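Local coordinates for CheC-like superfamily protein (Shewanella oneidensis, PDB 3H2D) that probably acts in chemotaxis signalling as a CheX-type phosphatase of the CheC-like superfamily, at residues L15-T27 / Q64-G76. Numbering follows the deposited sequence. Where two conformers were deposited one is given.
Sequences LNVISTMASLELT and QKLVLQIMQNMLG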
loop_
_atom_site.group_PDB
_atom_site.type_symbol
_atom_site.label_atom_id
_atom_site.label_comp_id
_atom_site.label_asym_id
_atom_site.label_seq_id
_atom_site.Cartn_x
_atom_site.Cartn_y
_atom_site.Cartn_z
ATOM N N LEU B 15 12.400 15.782 -1.441
ATOM C CA LEU B 15 13.001 17.012 -0.918
ATOM C C LEU B 15 12.525 18.196 -1.767
ATOM O O LEU B 15 12.244 19.277 -1.239
ATOM C CB LEU B 15 14.528 16.921 -0.876
ATOM C CG LEU B 15 15.181 15.967 0.126
ATOM C CD1 LEU B 15 16.702 16.217 0.070
ATOM C CD2 LEU B 15 14.610 16.126 1.552
ATOM N N ASN B 16 12.380 18.000 -3.066
ATOM C CA ASN B 16 11.735 19.033 -3.901
ATOM C C ASN B 16 10.354 19.459 -3.435
ATOM O O ASN B 16 10.070 20.639 -3.331
ATOM C CB ASN B 16 11.606 18.571 -5.365
ATOM C CG ASN B 16 12.878 18.637 -6.100
ATOM O OD1 ASN B 16 13.853 19.205 -5.624
ATOM N ND2 ASN B 16 12.909 18.008 -7.275
ATOM N N VAL B 17 9.481 18.499 -3.172
ATOM C CA VAL B 17 8.119 18.806 -2.759
ATOM C C VAL B 17 8.107 19.482 -1.369
ATOM O O VAL B 17 7.582 20.582 -1.207
ATOM C CB VAL B 17 7.234 17.544 -2.779
ATOM C CG1 VAL B 17 5.834 17.856 -2.291
ATOM C CG2 VAL B 17 7.173 16.973 -4.215
ATOM N N ILE B 18 8.763 18.856 -0.401
ATOM C CA ILE B 18 8.678 19.288 0.997
ATOM C C ILE B 18 9.500 20.551 1.260
ATOM O O ILE B 18 8.994 21.542 1.808
ATOM C CB ILE B 18 9.060 18.135 1.942
ATOM C CG1 ILE B 18 8.202 16.907 1.662
ATOM C CG2 ILE B 18 8.903 18.567 3.395
ATOM C CD1 ILE B 18 6.680 17.139 1.729
ATOM N N SER B 19 10.746 20.558 0.821
ATOM C CA SER B 19 11.615 21.682 1.097
ATOM C C SER B 19 11.257 22.912 0.312
ATOM O O SER B 19 11.267 23.993 0.895
ATOM C CB SER B 19 13.099 21.301 0.938
ATOM O OG SER B 19 13.445 20.274 1.879
ATOM N N THR B 20 10.895 22.797 -0.969
ATOM C CA THR B 20 10.440 23.988 -1.688
ATOM C C THR B 20 8.936 24.213 -1.586
ATOM O O THR B 20 8.521 25.233 -1.064
ATOM C CB THR B 20 10.895 24.050 -3.181
ATOM O OG1 THR B 20 9.949 23.358 -4.005
ATOM C CG2 THR B 20 12.287 23.456 -3.347
HETATM N N MSE B 21 8.109 23.281 -2.060
HETATM C CA MSE B 21 6.650 23.506 -2.064
HETATM C C MSE B 21 6.043 23.620 -0.642
HETATM O O MSE B 21 5.005 24.278 -0.450
HETATM C CB MSE B 21 5.903 22.428 -2.888
HETATM C CG MSE B 21 5.719 22.694 -4.411
HETATM SE SE MSE B 21 5.395 20.990 -5.333
HETATM C CE MSE B 21 6.499 21.271 -6.934
ATOM N N ALA B 22 6.660 22.970 0.344
ATOM C CA ALA B 22 6.182 23.032 1.722
ATOM C C ALA B 22 7.080 23.874 2.634
ATOM O O ALA B 22 6.832 23.933 3.844
ATOM C CB ALA B 22 5.972 21.601 2.312
ATOM N N SER B 23 8.112 24.498 2.059
ATOM C CA SER B 23 9.106 25.271 2.798
ATOM C C SER B 23 9.518 24.635 4.135
ATOM O O SER B 23 9.669 25.335 5.135
ATOM C CB SER B 23 8.593 26.687 3.052
ATOM O OG SER B 23 8.165 27.305 1.854
ATOM N N LEU B 24 9.706 23.321 4.153
ATOM C CA LEU B 24 10.002 22.606 5.391
ATOM C C LEU B 24 11.264 21.765 5.165
ATOM O O LEU B 24 11.245 20.850 4.352
ATOM C CB LEU B 24 8.793 21.719 5.751
ATOM C CG LEU B 24 8.719 21.120 7.160
ATOM C CD1 LEU B 24 7.299 20.754 7.528
ATOM C CD2 LEU B 24 9.639 19.898 7.266
ATOM N N GLU B 25 12.339 22.085 5.884
ATOM C CA GLU B 25 13.623 21.392 5.740
ATOM C C GLU B 25 13.579 20.011 6.409
ATOM O O GLU B 25 13.496 19.920 7.632
ATOM C CB GLU B 25 14.751 22.244 6.355
ATOM C CG GLU B 25 16.185 21.702 6.158
ATOM C CD GLU B 25 17.167 22.229 7.215
ATOM O OE1 GLU B 25 18.129 22.927 6.831
ATOM O OE2 GLU B 25 16.974 21.953 8.433
ATOM N N LEU B 26 13.575 18.950 5.596
ATOM C CA LEU B 26 13.766 17.596 6.085
ATOM C C LEU B 26 15.253 17.291 6.004
ATOM O O LEU B 26 15.891 17.586 4.994
ATOM C CB LEU B 26 12.992 16.606 5.224
ATOM C CG LEU B 26 11.489 16.517 5.477
ATOM C CD1 LEU B 26 10.858 15.614 4.424
ATOM C CD2 LEU B 26 11.171 16.018 6.875
ATOM N N THR B 27 15.835 16.719 7.042
ATOM C CA THR B 27 17.234 16.306 6.947
ATOM C C THR B 27 17.271 14.794 6.776
ATOM O O THR B 27 16.849 14.076 7.671
ATOM C CB THR B 27 18.019 16.712 8.169
ATOM O OG1 THR B 27 18.027 18.137 8.264
ATOM C CG2 THR B 27 19.479 16.209 8.077
ATOM N N GLN B 64 2.329 12.186 12.529
ATOM C CA GLN B 64 1.198 13.095 12.432
ATOM C C GLN B 64 1.588 14.554 12.492
ATOM O O GLN B 64 1.071 15.364 11.710
ATOM C CB GLN B 64 0.172 12.791 13.516
ATOM C CG GLN B 64 -0.990 13.777 13.507
ATOM C CD GLN B 64 -2.171 13.347 14.331
ATOM O OE1 GLN B 64 -2.634 12.233 14.230
ATOM N NE2 GLN B 64 -2.680 14.270 15.158
ATOM N N LYS B 65 2.424 14.950 13.462
ATOM C CA LYS B 65 2.733 16.404 13.595
ATOM C C LYS B 65 3.459 16.947 12.326
ATOM O O LYS B 65 3.224 18.085 11.871
ATOM C CB LYS B 65 3.554 16.666 14.861
ATOM C CG LYS B 65 3.773 18.129 15.181
ATOM C CD LYS B 65 4.829 18.274 16.261
ATOM C CE LYS B 65 5.119 19.705 16.618
ATOM N NZ LYS B 65 3.996 20.304 17.434
ATOM N N LEU B 66 4.297 16.100 11.749
ATOM C CA LEU B 66 5.010 16.442 10.532
ATOM C C LEU B 66 4.068 16.605 9.347
ATOM O O LEU B 66 4.152 17.631 8.654
ATOM C CB LEU B 66 6.116 15.448 10.224
ATOM C CG LEU B 66 6.872 15.589 8.887
ATOM C CD1 LEU B 66 7.466 16.971 8.651
ATOM C CD2 LEU B 66 7.948 14.486 8.712
ATOM N N VAL B 67 3.190 15.631 9.105
ATOM C CA VAL B 67 2.304 15.725 7.938
ATOM C C VAL B 67 1.334 16.919 8.094
ATOM O O VAL B 67 0.979 17.564 7.110
ATOM C CB VAL B 67 1.508 14.429 7.699
ATOM C CG1 VAL B 67 0.354 14.311 8.624
ATOM C CG2 VAL B 67 1.061 14.266 6.193
ATOM N N LEU B 68 0.875 17.180 9.318
ATOM C CA LEU B 68 0.038 18.350 9.562
ATOM C C LEU B 68 0.767 19.682 9.340
ATOM O O LEU B 68 0.150 20.664 8.888
ATOM C CB LEU B 68 -0.608 18.293 10.931
ATOM C CG LEU B 68 -1.629 17.167 11.163
ATOM C CD1 LEU B 68 -2.099 17.218 12.611
ATOM C CD2 LEU B 68 -2.833 17.319 10.189
ATOM N N GLN B 69 2.039 19.753 9.666
ATOM C CA GLN B 69 2.809 20.948 9.352
ATOM C C GLN B 69 3.034 21.106 7.849
ATOM O O GLN B 69 3.056 22.236 7.348
ATOM C CB GLN B 69 4.169 20.959 10.044
ATOM C CG GLN B 69 4.895 22.326 9.979
ATOM C CD GLN B 69 4.131 23.453 10.625
ATOM O OE1 GLN B 69 3.746 23.356 11.790
ATOM N NE2 GLN B 69 3.904 24.542 9.881
ATOM N N ILE B 70 3.278 19.991 7.146
ATOM C CA ILE B 70 3.384 19.971 5.692
ATOM C C ILE B 70 2.064 20.501 5.085
ATOM O O ILE B 70 2.081 21.379 4.189
ATOM C CB ILE B 70 3.746 18.523 5.155
ATOM C CG1 ILE B 70 5.176 18.135 5.544
ATOM C CG2 ILE B 70 3.554 18.380 3.620
ATOM C CD1 ILE B 70 5.480 16.679 5.248
HETATM N N MSE B 71 0.920 20.004 5.574
HETATM C CA MSE B 71 -0.351 20.515 5.097
HETATM C C MSE B 71 -0.547 21.985 5.404
HETATM O O MSE B 71 -1.065 22.699 4.551
HETATM C CB MSE B 71 -1.553 19.769 5.636
HETATM C CG MSE B 71 -2.818 20.091 4.724
HETATM SE SE MSE B 71 -4.152 18.978 5.326
HETATM C CE MSE B 71 -5.757 19.946 4.825
ATOM N N GLN B 72 -0.169 22.440 6.598
ATOM C CA GLN B 72 -0.256 23.855 6.912
ATOM C C GLN B 72 0.517 24.675 5.856
ATOM O O GLN B 72 0.023 25.682 5.381
ATOM C CB GLN B 72 0.296 24.170 8.294
ATOM C CG GLN B 72 0.205 25.672 8.679
ATOM C CD GLN B 72 -1.241 26.153 8.811
ATOM O OE1 GLN B 72 -2.097 25.454 9.372
ATOM N NE2 GLN B 72 -1.531 27.303 8.238
ATOM N N ASN B 73 1.753 24.257 5.574
ATOM C CA ASN B 73 2.640 25.040 4.729
ATOM C C ASN B 73 2.230 25.012 3.252
ATOM O O ASN B 73 2.341 26.009 2.546
ATOM C CB ASN B 73 4.062 24.517 4.849
ATOM C CG ASN B 73 4.697 24.837 6.184
ATOM O OD1 ASN B 73 4.065 25.388 7.090
ATOM N ND2 ASN B 73 5.952 24.478 6.312
HETATM N N MSE B 74 1.739 23.863 2.812
HETATM C CA MSE B 74 1.340 23.667 1.412
HETATM C C MSE B 74 -0.033 24.252 1.095
HETATM O O MSE B 74 -0.206 24.873 0.042
HETATM C CB MSE B 74 1.393 22.190 1.045
HETATM C CG MSE B 74 2.775 21.635 1.054
HETATM SE SE MSE B 74 2.859 19.889 0.292
HETATM C CE MSE B 74 2.510 20.302 -1.571
ATOM N N LEU B 75 -0.984 24.089 2.006
ATOM C CA LEU B 75 -2.396 24.481 1.759
ATOM C C LEU B 75 -2.955 25.573 2.687
ATOM O O LEU B 75 -4.035 26.076 2.462
ATOM C CB LEU B 75 -3.301 23.235 1.825
ATOM C CG LEU B 75 -2.922 22.072 0.902
ATOM C CD1 LEU B 75 -3.785 20.845 1.224
ATOM C CD2 LEU B 75 -3.006 22.494 -0.603
ATOM N N GLY B 76 -2.226 25.946 3.725
ATOM C CA GLY B 76 -2.629 27.039 4.544
ATOM C C GLY B 76 -3.650 26.650 5.582
ATOM O O GLY B 76 -4.312 27.499 6.156
#
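M74, L24, A22 and N73 carry most of this contact, where the end of helix 15-21 and the loop after it meet helix 64-75. The methyl group of A22 presses on the M74 chain, with A22 CB 3.4 Å from M74 CG, tighter than usual for two carbons. M74 then bends at its last torsion (chi3 69°). Its CE lies 4.2 Å from V17 CG1 and as far from M21 CB. The backbones come close here, with the CA atoms of A22 and M74 4.9 Å apart.

Next to this apolar patch is the one hydrogen bond between the segments. N73 ND2 donates to A22 O at 2.7 Å, nearly along the C=O axis. The acceptor lies close to the amide plane of N73. The other end of the same amide is also held: N73 OD1 accepts from Q69 NE2 at 2.9 Å, with the donor above the carbonyl plane. These two bonds should fix the amide's rotation. A leucine at N73 would probably leave A22 O without this donor and set the Q69 amide free to turn.

L24 points from the loop at helix 64-75. With CG anti to the backbone N (chi1 -166°), its two methyls are placed against Q69, I70 and L66. L24 CD1 sits 3.8 Å from Q69 CG and also touches I70, while CD2 meets L66 CD1. Beside it, I18 and I70 cross at about a right angle, CD1 to CD1 at 3.7 Å.

The axes of helices 15-21 and 64-75 are 10.1 Å apart and 64° from parallel. A22 and L24, just past the end of the first helix, supply much of the contact on that side. Helix 84-107 covers V17 through M96, and F62 of strand 54-62 backs I70. L26 and L66 lead on to strand 135-142, touching F140 and S142 respectively.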